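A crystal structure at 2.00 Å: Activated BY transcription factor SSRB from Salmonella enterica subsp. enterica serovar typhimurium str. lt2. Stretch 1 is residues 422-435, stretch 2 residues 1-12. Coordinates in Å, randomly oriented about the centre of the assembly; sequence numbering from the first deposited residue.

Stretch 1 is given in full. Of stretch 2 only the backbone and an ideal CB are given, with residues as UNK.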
# COMPACT_ATOMS: atom_id res chain seq x y z
N LEU A 422 13.43 -8.38 -10.38
CA LEU A 422 13.05 -8.97 -11.65
C LEU A 422 12.49 -7.92 -12.61
O LEU A 422 11.46 -7.31 -12.35
CB LEU A 422 12.03 -10.08 -11.39
CG LEU A 422 11.58 -11.07 -12.48
CD1 LEU A 422 10.56 -10.43 -13.38
CD2 LEU A 422 12.79 -11.57 -13.26
N ASP A 423 13.20 -7.72 -13.72
CA ASP A 423 12.80 -6.77 -14.75
C ASP A 423 12.64 -7.53 -16.06
O ASP A 423 13.61 -7.73 -16.80
CB ASP A 423 13.87 -5.69 -14.91
CG ASP A 423 13.56 -4.70 -16.01
OD1 ASP A 423 14.43 -3.85 -16.31
OD2 ASP A 423 12.45 -4.75 -16.58
N GLY A 424 11.42 -7.95 -16.35
CA GLY A 424 11.18 -8.69 -17.58
C GLY A 424 11.82 -10.06 -17.50
O GLY A 424 11.52 -10.84 -16.59
N ASP A 425 12.71 -10.37 -18.44
CA ASP A 425 13.38 -11.66 -18.45
C ASP A 425 14.77 -11.59 -17.83
O ASP A 425 15.57 -12.51 -17.98
CB ASP A 425 13.47 -12.19 -19.89
CG ASP A 425 14.49 -11.45 -20.73
OD1 ASP A 425 14.72 -10.25 -20.47
OD2 ASP A 425 15.05 -12.06 -21.67
N LYS A 426 15.04 -10.50 -17.12
CA LYS A 426 16.33 -10.31 -16.46
C LYS A 426 16.15 -10.14 -14.95
O LYS A 426 15.15 -9.61 -14.50
CB LYS A 426 17.01 -9.06 -17.02
CG LYS A 426 17.29 -9.09 -18.52
CD LYS A 426 18.32 -10.15 -18.87
CE LYS A 426 18.87 -9.95 -20.28
NZ LYS A 426 17.80 -9.95 -21.31
N GLU A 427 17.14 -10.60 -14.19
CA GLU A 427 17.08 -10.49 -12.73
C GLU A 427 18.46 -10.31 -12.12
O GLU A 427 19.48 -10.59 -12.75
CB GLU A 427 16.45 -11.74 -12.12
CG GLU A 427 17.40 -12.93 -12.05
CD GLU A 427 16.81 -14.14 -11.34
OE1 GLU A 427 15.82 -14.70 -11.85
OE2 GLU A 427 17.34 -14.52 -10.28
N ILE A 428 18.48 -9.83 -10.88
CA ILE A 428 19.71 -9.66 -10.14
C ILE A 428 19.37 -9.94 -8.68
O ILE A 428 18.46 -9.33 -8.11
CB ILE A 428 20.31 -8.24 -10.29
CG1 ILE A 428 21.61 -8.15 -9.49
CG2 ILE A 428 19.32 -7.18 -9.84
CD1 ILE A 428 22.41 -6.88 -9.71
N ALA A 429 20.09 -10.88 -8.08
CA ALA A 429 19.86 -11.27 -6.70
C ALA A 429 20.58 -10.34 -5.74
O ALA A 429 21.77 -10.06 -5.90
CB ALA A 429 20.34 -12.70 -6.48
N LEU A 430 19.84 -9.85 -4.74
CA LEU A 430 20.41 -8.95 -3.75
C LEU A 430 20.23 -9.50 -2.34
O LEU A 430 19.26 -10.19 -2.05
CB LEU A 430 19.75 -7.58 -3.84
CG LEU A 430 19.81 -6.81 -5.16
CD1 LEU A 430 19.12 -5.46 -4.98
CD2 LEU A 430 21.26 -6.60 -5.58
N THR A 431 21.20 -9.20 -1.48
CA THR A 431 21.14 -9.62 -0.09
C THR A 431 21.36 -8.36 0.74
O THR A 431 22.37 -7.68 0.60
CB THR A 431 22.24 -10.65 0.25
OG1 THR A 431 22.01 -11.86 -0.47
CG2 THR A 431 22.25 -10.95 1.74
N LEU A 432 20.40 -8.05 1.61
CA LEU A 432 20.52 -6.87 2.44
C LEU A 432 20.62 -7.21 3.92
O LEU A 432 19.87 -8.05 4.43
CB LEU A 432 19.33 -5.92 2.22
CG LEU A 432 19.23 -5.20 0.87
CD1 LEU A 432 18.70 -6.18 -0.17
CD2 LEU A 432 18.30 -4.00 0.98
N PRO A 433 21.57 -6.58 4.62
CA PRO A 433 21.71 -6.86 6.05
C PRO A 433 20.54 -6.20 6.76
O PRO A 433 19.77 -5.45 6.15
CB PRO A 433 23.04 -6.20 6.39
CG PRO A 433 23.04 -5.00 5.49
CD PRO A 433 22.54 -5.57 4.18
N PRO A 434 20.36 -6.49 8.06
CA PRO A 434 19.25 -5.88 8.80
C PRO A 434 19.37 -4.35 8.68
O PRO A 434 20.46 -3.81 8.85
CB PRO A 434 19.48 -6.36 10.23
CG PRO A 434 20.15 -7.69 10.03
CD PRO A 434 21.14 -7.40 8.93
N SER A 435 18.26 -3.69 8.39
CA SER A 435 18.22 -2.23 8.25
C SER A 435 19.00 -1.72 7.04
O SER A 435 19.12 -0.51 6.83
CB SER A 435 18.73 -1.54 9.52
OG SER A 435 17.85 -1.76 10.60
N UNK A 1 22.37 -6.96 -19.66
CA UNK A 1 21.96 -5.72 -18.93
C UNK A 1 22.81 -5.58 -17.68
O UNK A 1 23.00 -6.55 -16.94
CB UNK A 1 20.48 -5.75 -18.56
N UNK A 2 23.34 -4.38 -17.46
CA UNK A 2 24.18 -4.12 -16.30
C UNK A 2 23.76 -2.84 -15.58
O UNK A 2 22.91 -2.10 -16.07
CB UNK A 2 25.65 -4.03 -16.72
N UNK A 3 24.36 -2.59 -14.43
CA UNK A 3 24.02 -1.39 -13.69
C UNK A 3 24.96 -1.10 -12.54
O UNK A 3 26.06 -1.64 -12.47
CB UNK A 3 22.59 -1.50 -13.16
N UNK A 4 24.53 -0.22 -11.64
CA UNK A 4 25.32 0.15 -10.49
C UNK A 4 24.49 -0.11 -9.24
O UNK A 4 23.29 0.14 -9.21
CB UNK A 4 25.77 1.61 -10.57
N UNK A 5 25.15 -0.62 -8.20
CA UNK A 5 24.48 -0.91 -6.94
C UNK A 5 25.14 -0.09 -5.83
O UNK A 5 26.35 -0.15 -5.64
CB UNK A 5 24.53 -2.41 -6.62
N UNK A 6 24.33 0.68 -5.12
CA UNK A 6 24.81 1.51 -4.02
C UNK A 6 24.20 0.90 -2.76
O UNK A 6 22.98 0.95 -2.57
CB UNK A 6 24.43 2.98 -4.19
N UNK A 7 25.05 0.34 -1.90
CA UNK A 7 24.58 -0.32 -0.69
C UNK A 7 25.05 0.29 0.63
O UNK A 7 26.21 0.68 0.78
CB UNK A 7 25.02 -1.79 -0.73
N UNK A 8 24.13 0.35 1.58
CA UNK A 8 24.42 0.87 2.91
C UNK A 8 24.12 -0.21 3.94
O UNK A 8 23.12 -0.92 3.84
CB UNK A 8 23.61 2.14 3.20
N UNK A 9 25.00 -0.32 4.92
CA UNK A 9 24.88 -1.28 6.01
C UNK A 9 25.12 -0.44 7.25
O UNK A 9 26.22 -0.41 7.80
CB UNK A 9 25.85 -2.45 5.89
N UNK A 10 24.08 0.29 7.71
CA UNK A 10 24.19 1.14 8.89
C UNK A 10 24.78 0.50 10.14
O UNK A 10 25.58 1.13 10.83
CB UNK A 10 22.80 1.67 9.24
N UNK A 11 24.41 -0.73 10.44
CA UNK A 11 24.96 -1.38 11.63
C UNK A 11 26.48 -1.54 11.56
O UNK A 11 27.13 -1.73 12.59
CB UNK A 11 24.31 -2.75 11.82
N UNK A 12 27.04 -1.46 10.36
CA UNK A 12 28.49 -1.56 10.21
C UNK A 12 29.06 -0.20 9.80
O UNK A 12 30.22 -0.09 9.42
CB UNK A 12 28.86 -2.63 9.18

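Position 1 starts the chain, and the CA of position 1 lies 7.7 Å from Lys-426 CA. CA-to-CB points toward stretch 1, and the ideal CB sits 4.6 Å from Lys-426 CG. Ahead lie the aliphatic part of Lys-426 and the carboxylate of Asp-423, beside the type II' turn from Asp-423 to Lys-426. A long flexible side chain, apolar or basic, would suit. The residue is Met-1: its t, t, p rotamer carries CE to 3.6 Å from Lys-426 CB and 3.7 Å from Asp-423 OD1. The ammonium of Lys-426 is engaged within its own stretch, NZ donating to Asp-425 OD1 at 3.2 Å.

Positions 2, 3 and 4 have nothing of stretch 1 within 5.5 Å of an ideal CB, so it hardly constrains them. Position 2 points away and is Lys-2, extended. Position 3, with phi/psi of -169/-164, is Gly-3. Position 4 is Arg-4, whose NH1 is hydrogen-bonded elsewhere in the structure.

At position 5 the direction is again toward, but the CA atoms of 5 and Leu-430 are 9.6 Å apart, a gap that side chains must fill. The ideal CB is 5.4 Å from Leu-430 CD2. A medium or large aliphatic residue, such as leucine, isoleucine or methionine, would fit. Leu-5 answers with chi1 t and chi2 p, meeting methyl to methyl: its CD2 is 3.8 Å from Leu-430 CD2.

Positions 6, 7 and 8 offer no ideal CB within 5.5 Å of stretch 1, and many residues would serve. They are Ile-6, Ser-7 and Ser-8; the last makes its contact through the backbone, O lying 4.4 Å from Pro-433 CG.

Position 9 points sideways, yet its ideal CB is 3.8 Å from Pro-433 CG. Small or medium side chains seem likely, including polar ones able to run past the ring. Asp-9 brings its CG to 3.5 Å from Pro-433 CG. A water bridges the stretches, its O donating to Asp-9 OD2 (2.5 Å) and to Pro-434 O (2.8 Å).

Position 10 has phi/psi of -50/-42, which proline tolerates, and points toward Ser-435, whose O is 4.9 Å from the ideal CB. A compact side chain, proline or alanine, is plausible. Pro-10 CG packs 3.4 Å from Ser-435 O.

Position 11 points toward stretch 1, with Pro-434 O 5.0 Å from the ideal CB; a broad side chain could cover the proline and Ser-435. In Tyr-11 the ring presents its edge to Pro-434 O, CD2 lying 3.5 Å from that oxygen, while CE2 is 4.4 Å from Pro-434 CB.

Position 12 is unconstrained by stretch 1. Arg-12 N donates to Asp-9 O at 2.9 Å.

Stretch 2, residues 1-12: MKGRLISSDPYR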
# COMPACT_ATOMS: atom_id res chain seq x y z
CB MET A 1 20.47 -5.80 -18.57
CG MET A 1 19.86 -4.49 -18.10
SD MET A 1 18.05 -4.54 -18.18
CE MET A 1 17.70 -5.50 -16.73
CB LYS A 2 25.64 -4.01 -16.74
CG LYS A 2 25.86 -2.96 -17.81
CD LYS A 2 27.28 -2.99 -18.35
CE LYS A 2 27.48 -1.98 -19.46
NZ LYS A 2 28.86 -2.02 -20.01
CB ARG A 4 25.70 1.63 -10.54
CG ARG A 4 26.59 2.02 -11.70
CD ARG A 4 27.08 3.46 -11.53
NE ARG A 4 26.01 4.44 -11.67
CZ ARG A 4 25.99 5.62 -11.06
NH1 ARG A 4 26.98 5.97 -10.25
NH2 ARG A 4 24.99 6.46 -11.26
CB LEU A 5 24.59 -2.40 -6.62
CG LEU A 5 23.93 -2.87 -5.32
CD1 LEU A 5 22.42 -2.66 -5.40
CD2 LEU A 5 24.25 -4.34 -5.08
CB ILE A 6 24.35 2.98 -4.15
CG1 ILE A 6 24.96 3.61 -5.41
CG2 ILE A 6 24.78 3.77 -2.92
CD1 ILE A 6 24.33 3.14 -6.70
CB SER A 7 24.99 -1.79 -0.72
OG SER A 7 24.62 -2.39 -1.95
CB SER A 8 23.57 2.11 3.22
OG SER A 8 23.98 3.23 2.46
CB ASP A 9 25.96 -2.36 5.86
CG ASP A 9 25.86 -3.46 6.91
OD1 ASP A 9 26.58 -4.46 6.76
OD2 ASP A 9 25.07 -3.33 7.87
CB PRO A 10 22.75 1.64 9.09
CG PRO A 10 21.91 0.58 8.45
CD PRO A 10 22.69 0.25 7.21
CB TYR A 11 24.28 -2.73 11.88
CG TYR A 11 22.96 -2.59 12.60
CD1 TYR A 11 22.90 -2.03 13.89
CD2 TYR A 11 21.77 -2.99 12.01
CE1 TYR A 11 21.68 -1.88 14.56
CE2 TYR A 11 20.54 -2.84 12.67
CZ TYR A 11 20.50 -2.29 13.94
OH TYR A 11 19.29 -2.15 14.58
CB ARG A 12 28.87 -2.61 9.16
CG ARG A 12 28.64 -4.04 9.59
CD ARG A 12 29.27 -5.00 8.59
NE ARG A 12 29.00 -6.40 8.91
CZ ARG A 12 29.48 -7.43 8.22
NH1 ARG A 12 30.26 -7.21 7.17
NH2 ARG A 12 29.18 -8.67 8.58
O HOH W 1 22.86 -2.41 8.74
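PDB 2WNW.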